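Local coordinates for protein proline dehydrogenase (PDB 3HAZ) that probably oxidises proline to glutamate in two steps, joining an FAD-dependent proline dehydrogenase and an NAD-dependent aldehyde dehydrogenase in one chain, at residues Asp528-Leu531 / Thr532-Ala536; Phe661-Ala664 / Ile665-Gln669; Ala702-Lys706 / Ser707-Leu711; Pro835-Asp838 / Val839-Gln843. One frame throughout, in Å; residues are numbered along the deposited sequence.

Contact 1 (Asp528-Leu531 / Thr532-Ala536); sequences DQLL and TDVKA
Two successive turns of the surface helix 524-536 meet here, D528-L531 with T532-A536, through the i to i+4 pairing that defines an alpha-helix. Four backbone bonds of that spacing run from T532, D533, V534 and K535 back to D528, Q529, L530 and L531. The first carbonyl is gripped twice: T532 N reaches D528 O at 3.0 Å, and the hydroxyl T532 OG1 donates to the same D528 O at 2.9 Å from the opposite face of the carbonyl plane. The hydroxyl can fold back in this way because OG1 stands anti to its own carbonyl carbon (chi1 -65°), beside the backbone N. Next to it, Q529 and D533 tie their side chains together across one turn. The glutamine chain bends at chi2 (62°) and brings its amide round to the carboxylate of D533. On another flank L530 and V534 lie side by side, with L530 CD1 4.0 Å from V534 CG2. Both continue into the protein, L530 against L604 and F521, V534 against I593 and A594, so this flank seats the helix on its neighbours 589-598 and 604-629. In the polar pair, Q529 NE2 lies 2.9 Å from D533 OD1; the oxygen is in the amide plane, whereas the nitrogen stands above the carboxylate plane.

Contact 2 (Phe661-Ala664 / Ile665-Gln669); sequences FPLA and IFLGQ
F661 and I665 pack one turn apart where the loop after strand 641-656 winds into helix 664-675. F661 turns its CB to the isoleucine while the ring leads away: F661 CB is 3.6 Å from I665 CG1, and I665 CD1 lies obliquely off the ring, 3.9 Å from F661 CD1. The isoleucine reaches back because CG1 stands anti to its carbonyl carbon (chi1 -75°) and the chain then runs extended to CD1. The backbones of the same two residues are also joined, I665 N donating to F661 O over a longish 3.3 Å. I665 also touches the bound NAD, so an alanine here would probably leave F661 CB without its packing partner and open a gap beside the cofactor. Two residues further along, L663 CG anti to the backbone N (chi1 175°) and L667 CG anti to the carbonyl carbon (chi1 -81°) let the two leucines cross obliquely, so that L663 CD1 meets L667 CD1 at 3.6 Å. F666 swings its ring away toward S657 and V696, while its CB sits 3.2 Å from P662 O. The first turn is closed by L667 N to L663 O and by G668 N to A664 O, and E610 accepts from the amides of L663 and A664. Such a loop entering a helix beside the dinucleotide belongs to the Rossmann-like NAD-binding domain of aldehyde dehydrogenases.

Contact 3 (Ala702-Lys706 / Ser707-Leu711); sequences AGIPK and SALYL
A local turn contact joins the end of helix 689-702 to strand 709-711 in the NAD-binding part of the aldehyde dehydrogenase section, and its clearest meeting is that of K706 with Y710. The backbone oxygen of the lysine lies over one face of the tyrosine ring, displaced toward the rim, with K706 O 3.2 Å from Y710 CZ. A water occupies the same face and donates to both K706 O at 2.7 Å and L709 O at 2.9 Å, so it bridges two carbonyls that cannot bond to each other. The ring comes back over the turn because Y710 CG is anti to its carbonyl carbon (chi1 -64°). A leucine in its place would probably leave K706 O and the bridging water without their flat aromatic cover. The turn itself is closed by one backbone bond, A708 N to P705 O at 2.9 Å, with the nitrogen well above the carbonyl plane. Apolar groups pad its other side: I704 CG2, anti to the backbone N, reaches 3.9 Å from L709 CB, and the methyl A708 CB lies 4.1 Å from P705 CD. Upstream, G703 ends helix 689-702 in a Schellman motif, its positive phi taking the chain out of the helix. W566 of helix 549-567 covers I704, P705 and A708, while L709 packs on L699 of helix 689-702 and V670 of helix 664-675; backbone bonds from A708 and Y710 to V680 then fix the turn's exit beside the parallel strand 679-683.

Contact 4 (Pro835-Asp838 / Val839-Gln843); sequences PVID and VEAKQ
D838 stands at the N-cap of helix 839-855 and meets A841 and K842 of its first turn chiefly through hydrogen bonds. The carboxylate oxygen D838 OD1 accepts from A841 N at 2.8 Å, almost in line with its C-O bond. This reach depends on chi1 of 59°, which tucks CG between the backbone N and the carbonyl carbon and brings the carboxylate over the helix start. The backbone oxygen follows: K842 N donates to D838 O at 3.1 Å on a nearly straight path (166°), and A841 N adds a weak second bond to that oxygen. The cap therefore occupies an amide that has no preceding helical turn to supply a carbonyl at the usual spacing.

Charge enters through E840, whose chain bends at chi2 and crosses that of D838 at about a right angle. D838 OD2 and E840 OE1 are 3.6 Å apart, a like-charged approach that the amides at the helix start and the bond from Q687 NE2 to D838 OD2 probably ease. K842 directs its amine elsewhere, to a salt bridge with D846.

Apolar packing completes the contact. I837 CG2 touches A841 CB at 4.0 Å, and V836 CG2 sits 3.9 Å from K842 CB. I837 also rests on W659, an NAD-binding residue, and its backbone N bonds Q792. Together these features make a textbook aspartate N-cap with flanking hydrophobic residues, opening a helix near the NAD site of the aldehyde dehydrogenase section.

Contact 2 is the buried member of the set and contact 3 is partly buried, whereas contacts 1 and 4 lie at the surface. Burial tracks with chemistry: side-chain polar bonds mark the two surface sites, while in contacts 2 and 3 the side chains meet mainly through apolar or aromatic groups. Contact 1 lies wholly within one helix; contact 4 begins one. Contact 2 opens helix 664-675, against which contact 3 packs, and contact 3 leaves helix 689-702, against which contact 2 packs, for a strand. The two touch directly, F666 CZ lying 3.9 Å from L711 CD1. Contact 4 approaches contact 2 to about 7 Å between nearest atoms, with the NAD site close to both; contact 1 lies farther off.

Contact 1 (Asp528-Leu531 / Thr532-Ala536)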
# COMPACT_ATOMS: atom_id res chain seq x y z
N ASP A 528 -48.38 -0.93 16.23
CA ASP A 528 -49.52 -0.09 16.60
C ASP A 528 -49.37 1.32 16.04
O ASP A 528 -50.34 1.93 15.60
CB ASP A 528 -49.69 -0.02 18.12
CG ASP A 528 -50.12 -1.35 18.73
OD1 ASP A 528 -50.50 -2.27 17.98
OD2 ASP A 528 -50.09 -1.46 19.98
N GLN A 529 -48.14 1.84 16.07
CA GLN A 529 -47.89 3.20 15.58
C GLN A 529 -48.05 3.26 14.06
O GLN A 529 -48.67 4.20 13.53
CB GLN A 529 -46.50 3.69 15.99
CG GLN A 529 -46.25 5.16 15.68
CD GLN A 529 -47.20 6.09 16.44
OE1 GLN A 529 -47.25 6.08 17.67
NE2 GLN A 529 -47.95 6.90 15.70
N LEU A 530 -47.50 2.27 13.37
CA LEU A 530 -47.65 2.16 11.92
C LEU A 530 -49.12 2.10 11.52
O LEU A 530 -49.54 2.77 10.59
CB LEU A 530 -46.92 0.92 11.40
CG LEU A 530 -47.12 0.59 9.92
CD1 LEU A 530 -46.73 1.78 9.05
CD2 LEU A 530 -46.35 -0.66 9.51
N LEU A 531 -49.90 1.28 12.23
CA LEU A 531 -51.32 1.12 11.93
C LEU A 531 -52.06 2.44 12.11
O LEU A 531 -52.89 2.82 11.29
CB LEU A 531 -51.95 0.05 12.82
CG LEU A 531 -51.65 -1.41 12.46
CD1 LEU A 531 -52.05 -2.36 13.60
CD2 LEU A 531 -52.38 -1.77 11.17
N THR A 532 -51.74 3.13 13.20
CA THR A 532 -52.32 4.43 13.50
C THR A 532 -51.97 5.46 12.43
O THR A 532 -52.84 6.17 11.93
CB THR A 532 -51.82 4.95 14.87
OG1 THR A 532 -52.30 4.09 15.91
CG2 THR A 532 -52.32 6.37 15.12
N ASP A 533 -50.69 5.52 12.07
CA ASP A 533 -50.23 6.48 11.07
C ASP A 533 -50.95 6.28 9.74
O ASP A 533 -51.44 7.24 9.14
CB ASP A 533 -48.71 6.37 10.87
CG ASP A 533 -47.92 6.88 12.07
OD1 ASP A 533 -48.54 7.51 12.96
OD2 ASP A 533 -46.69 6.67 12.13
N VAL A 534 -51.03 5.03 9.29
CA VAL A 534 -51.71 4.72 8.04
C VAL A 534 -53.20 5.06 8.14
O VAL A 534 -53.78 5.60 7.20
CB VAL A 534 -51.53 3.24 7.64
CG1 VAL A 534 -52.46 2.86 6.50
CG2 VAL A 534 -50.07 2.97 7.27
N LYS A 535 -53.80 4.74 9.28
CA LYS A 535 -55.21 5.03 9.49
C LYS A 535 -55.47 6.53 9.44
O LYS A 535 -56.51 6.98 8.95
CB LYS A 535 -55.69 4.44 10.83
CG LYS A 535 -57.17 4.66 11.09
CD LYS A 535 -57.60 4.03 12.41
CE LYS A 535 -59.08 4.27 12.66
NZ LYS A 535 -59.91 3.85 11.50
N ALA A 536 -54.52 7.31 9.94
CA ALA A 536 -54.65 8.76 9.96
C ALA A 536 -54.67 9.36 8.55
O ALA A 536 -55.24 10.42 8.33
CB ALA A 536 -53.53 9.38 10.78

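Contact 2 (Phe661-Ala664 / Ile665-Gln669)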
# COMPACT_ATOMS: atom_id res chain seq x y z
N PHE A 661 -47.73 -3.38 -8.92
CA PHE A 661 -46.77 -2.58 -8.16
C PHE A 661 -46.86 -1.15 -8.66
O PHE A 661 -45.96 -0.66 -9.36
CB PHE A 661 -45.35 -3.13 -8.32
CG PHE A 661 -45.14 -4.46 -7.64
CD1 PHE A 661 -45.28 -5.65 -8.35
CD2 PHE A 661 -44.82 -4.52 -6.30
CE1 PHE A 661 -45.09 -6.86 -7.72
CE2 PHE A 661 -44.63 -5.74 -5.67
CZ PHE A 661 -44.76 -6.91 -6.38
N PRO A 662 -47.95 -0.47 -8.31
CA PRO A 662 -48.39 0.82 -8.86
C PRO A 662 -47.45 1.95 -8.47
O PRO A 662 -47.49 3.01 -9.08
CB PRO A 662 -49.76 1.06 -8.19
CG PRO A 662 -50.09 -0.17 -7.44
CD PRO A 662 -48.81 -0.91 -7.20
N LEU A 663 -46.65 1.72 -7.44
CA LEU A 663 -45.71 2.74 -6.99
C LEU A 663 -44.27 2.41 -7.36
O LEU A 663 -43.59 3.23 -7.98
CB LEU A 663 -45.83 2.95 -5.47
CG LEU A 663 -44.78 3.91 -4.91
CD1 LEU A 663 -45.01 5.29 -5.50
CD2 LEU A 663 -44.83 3.96 -3.38
N ALA A 664 -43.80 1.22 -6.99
CA ALA A 664 -42.38 0.90 -7.12
C ALA A 664 -41.93 0.67 -8.56
O ALA A 664 -40.88 1.15 -8.97
CB ALA A 664 -42.00 -0.30 -6.25
N ILE A 665 -42.72 -0.07 -9.33
CA ILE A 665 -42.38 -0.33 -10.72
C ILE A 665 -42.60 0.94 -11.52
O ILE A 665 -41.84 1.26 -12.43
CB ILE A 665 -43.22 -1.48 -11.30
CG1 ILE A 665 -42.69 -2.81 -10.77
CG2 ILE A 665 -43.17 -1.47 -12.83
CD1 ILE A 665 -43.39 -4.01 -11.35
N PHE A 666 -43.66 1.67 -11.17
CA PHE A 666 -43.90 2.98 -11.75
C PHE A 666 -42.67 3.86 -11.61
O PHE A 666 -42.15 4.38 -12.60
CB PHE A 666 -45.11 3.66 -11.12
CG PHE A 666 -45.33 5.07 -11.60
CD1 PHE A 666 -46.03 5.31 -12.77
CD2 PHE A 666 -44.79 6.15 -10.91
CE1 PHE A 666 -46.22 6.60 -13.24
CE2 PHE A 666 -44.96 7.45 -11.38
CZ PHE A 666 -45.68 7.68 -12.54
N LEU A 667 -42.20 4.02 -10.37
CA LEU A 667 -41.06 4.89 -10.07
C LEU A 667 -39.73 4.31 -10.55
O LEU A 667 -38.84 5.06 -10.97
CB LEU A 667 -40.98 5.19 -8.57
CG LEU A 667 -41.92 6.30 -8.09
CD1 LEU A 667 -41.78 6.51 -6.59
CD2 LEU A 667 -41.62 7.58 -8.85
N GLY A 668 -39.59 3.00 -10.47
CA GLY A 668 -38.38 2.35 -10.94
C GLY A 668 -38.11 2.71 -12.40
O GLY A 668 -37.04 3.19 -12.74
N GLN A 669 -39.11 2.47 -13.25
CA GLN A 669 -38.97 2.74 -14.68
C GLN A 669 -38.75 4.23 -14.94
O GLN A 669 -37.92 4.60 -15.76
CB GLN A 669 -40.21 2.25 -15.43
CG GLN A 669 -40.45 0.76 -15.28
CD GLN A 669 -41.52 0.25 -16.21
OE1 GLN A 669 -41.35 -0.80 -16.84
NE2 GLN A 669 -42.63 0.98 -16.33

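Contact 3 (Ala702-Lys706 / Ser707-Leu711)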
# COMPACT_ATOMS: atom_id res chain seq x y z
N ALA A 702 -39.14 16.82 -5.55
CA ALA A 702 -37.79 16.36 -5.24
C ALA A 702 -36.72 16.99 -6.13
O ALA A 702 -35.53 16.89 -5.84
CB ALA A 702 -37.72 14.84 -5.32
N GLY A 703 -37.13 17.62 -7.22
CA GLY A 703 -36.18 18.29 -8.08
C GLY A 703 -36.27 17.95 -9.55
O GLY A 703 -35.50 18.48 -10.36
N ILE A 704 -37.18 17.05 -9.92
CA ILE A 704 -37.42 16.77 -11.33
C ILE A 704 -38.21 17.92 -11.95
O ILE A 704 -39.32 18.23 -11.50
CB ILE A 704 -38.19 15.46 -11.53
CG1 ILE A 704 -37.47 14.31 -10.83
CG2 ILE A 704 -38.36 15.17 -13.02
CD1 ILE A 704 -36.04 14.10 -11.30
N PRO A 705 -37.65 18.57 -12.99
CA PRO A 705 -38.34 19.68 -13.66
C PRO A 705 -39.69 19.27 -14.25
O PRO A 705 -39.83 18.16 -14.76
CB PRO A 705 -37.37 20.07 -14.78
CG PRO A 705 -36.02 19.63 -14.28
CD PRO A 705 -36.29 18.36 -13.51
N LYS A 706 -40.66 20.17 -14.18
CA LYS A 706 -41.97 19.94 -14.77
C LYS A 706 -41.86 19.60 -16.26
O LYS A 706 -42.69 18.89 -16.80
CB LYS A 706 -42.87 21.17 -14.60
CG LYS A 706 -43.17 21.56 -13.16
CD LYS A 706 -44.02 20.52 -12.46
CE LYS A 706 -44.78 21.11 -11.29
NZ LYS A 706 -46.01 21.83 -11.75
N SER A 707 -40.82 20.13 -16.90
CA SER A 707 -40.63 19.92 -18.34
C SER A 707 -39.98 18.58 -18.67
O SER A 707 -39.88 18.20 -19.83
CB SER A 707 -39.81 21.06 -18.94
OG SER A 707 -38.59 21.23 -18.23
N ALA A 708 -39.54 17.85 -17.64
CA ALA A 708 -38.86 16.57 -17.85
C ALA A 708 -39.77 15.37 -17.60
O ALA A 708 -39.42 14.24 -17.97
CB ALA A 708 -37.62 16.49 -16.96
N LEU A 709 -40.92 15.59 -16.98
CA LEU A 709 -41.78 14.48 -16.56
C LEU A 709 -43.27 14.82 -16.65
O LEU A 709 -43.74 15.72 -15.96
CB LEU A 709 -41.43 14.06 -15.13
CG LEU A 709 -42.32 12.99 -14.48
CD1 LEU A 709 -42.21 11.67 -15.23
CD2 LEU A 709 -41.97 12.81 -13.01
N TYR A 710 -43.99 14.07 -17.48
CA TYR A 710 -45.43 14.27 -17.63
C TYR A 710 -46.22 12.99 -17.38
O TYR A 710 -45.84 11.91 -17.84
CB TYR A 710 -45.77 14.83 -19.02
CG TYR A 710 -45.19 16.20 -19.26
CD1 TYR A 710 -43.86 16.36 -19.61
CD2 TYR A 710 -45.98 17.34 -19.14
CE1 TYR A 710 -43.32 17.62 -19.83
CE2 TYR A 710 -45.45 18.61 -19.35
CZ TYR A 710 -44.12 18.73 -19.69
OH TYR A 710 -43.58 19.98 -19.91
N LEU A 711 -47.33 13.12 -16.67
CA LEU A 711 -48.23 12.00 -16.45
C LEU A 711 -49.41 12.08 -17.41
O LEU A 711 -50.10 13.10 -17.48
CB LEU A 711 -48.75 11.99 -15.01
CG LEU A 711 -49.51 10.72 -14.63
CD1 LEU A 711 -48.51 9.59 -14.37
CD2 LEU A 711 -50.38 10.96 -13.41
O HOH W 1 -45.21 18.15 -16.25

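Contact 4 (Pro835-Asp838 / Val839-Gln843)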
# COMPACT_ATOMS: atom_id res chain seq x y z
N PRO A 835 -58.11 -8.48 -1.74
CA PRO A 835 -58.90 -8.73 -2.94
C PRO A 835 -58.04 -8.68 -4.19
O PRO A 835 -56.97 -8.08 -4.16
CB PRO A 835 -59.90 -7.57 -2.95
CG PRO A 835 -59.24 -6.48 -2.19
CD PRO A 835 -58.28 -7.12 -1.21
N VAL A 836 -58.50 -9.30 -5.27
CA VAL A 836 -57.85 -9.09 -6.55
C VAL A 836 -58.25 -7.71 -7.09
O VAL A 836 -59.18 -7.09 -6.58
CB VAL A 836 -58.18 -10.22 -7.55
CG1 VAL A 836 -57.65 -11.54 -7.02
CG2 VAL A 836 -59.68 -10.30 -7.78
N ILE A 837 -57.53 -7.23 -8.09
CA ILE A 837 -57.59 -5.82 -8.48
C ILE A 837 -58.97 -5.33 -8.98
O ILE A 837 -59.41 -4.25 -8.59
CB ILE A 837 -56.48 -5.46 -9.50
CG1 ILE A 837 -56.40 -3.94 -9.71
CG2 ILE A 837 -56.70 -6.20 -10.81
CD1 ILE A 837 -56.18 -3.15 -8.43
N ASP A 838 -59.64 -6.12 -9.81
CA ASP A 838 -60.95 -5.72 -10.33
C ASP A 838 -61.86 -6.89 -10.71
O ASP A 838 -61.44 -8.06 -10.71
CB ASP A 838 -60.80 -4.77 -11.52
CG ASP A 838 -60.02 -5.38 -12.67
OD1 ASP A 838 -59.90 -6.62 -12.73
OD2 ASP A 838 -59.52 -4.61 -13.52
N VAL A 839 -63.10 -6.56 -11.05
CA VAL A 839 -64.09 -7.55 -11.45
C VAL A 839 -63.61 -8.40 -12.62
O VAL A 839 -63.87 -9.60 -12.67
CB VAL A 839 -65.43 -6.87 -11.81
CG1 VAL A 839 -66.13 -7.60 -12.94
CG2 VAL A 839 -66.32 -6.77 -10.58
N GLU A 840 -62.90 -7.78 -13.55
CA GLU A 840 -62.40 -8.49 -14.73
C GLU A 840 -61.38 -9.55 -14.33
O GLU A 840 -61.36 -10.64 -14.89
CB GLU A 840 -61.77 -7.50 -15.72
CG GLU A 840 -62.75 -6.48 -16.30
CD GLU A 840 -62.85 -5.20 -15.47
OE1 GLU A 840 -63.00 -5.29 -14.23
OE2 GLU A 840 -62.79 -4.10 -16.06
N ALA A 841 -60.54 -9.23 -13.35
CA ALA A 841 -59.54 -10.17 -12.88
C ALA A 841 -60.22 -11.38 -12.24
O ALA A 841 -59.89 -12.52 -12.55
CB ALA A 841 -58.59 -9.50 -11.89
N LYS A 842 -61.18 -11.12 -11.36
CA LYS A 842 -61.87 -12.20 -10.67
C LYS A 842 -62.58 -13.14 -11.64
O LYS A 842 -62.54 -14.36 -11.48
CB LYS A 842 -62.84 -11.64 -9.63
CG LYS A 842 -63.73 -12.70 -9.00
CD LYS A 842 -64.69 -12.09 -8.00
CE LYS A 842 -65.78 -13.09 -7.60
NZ LYS A 842 -65.22 -14.40 -7.17
N GLN A 843 -63.24 -12.57 -12.66
CA GLN A 843 -63.96 -13.37 -13.64
C GLN A 843 -63.03 -14.32 -14.41
O GLN A 843 -63.35 -15.48 -14.63
CB GLN A 843 -64.72 -12.48 -14.62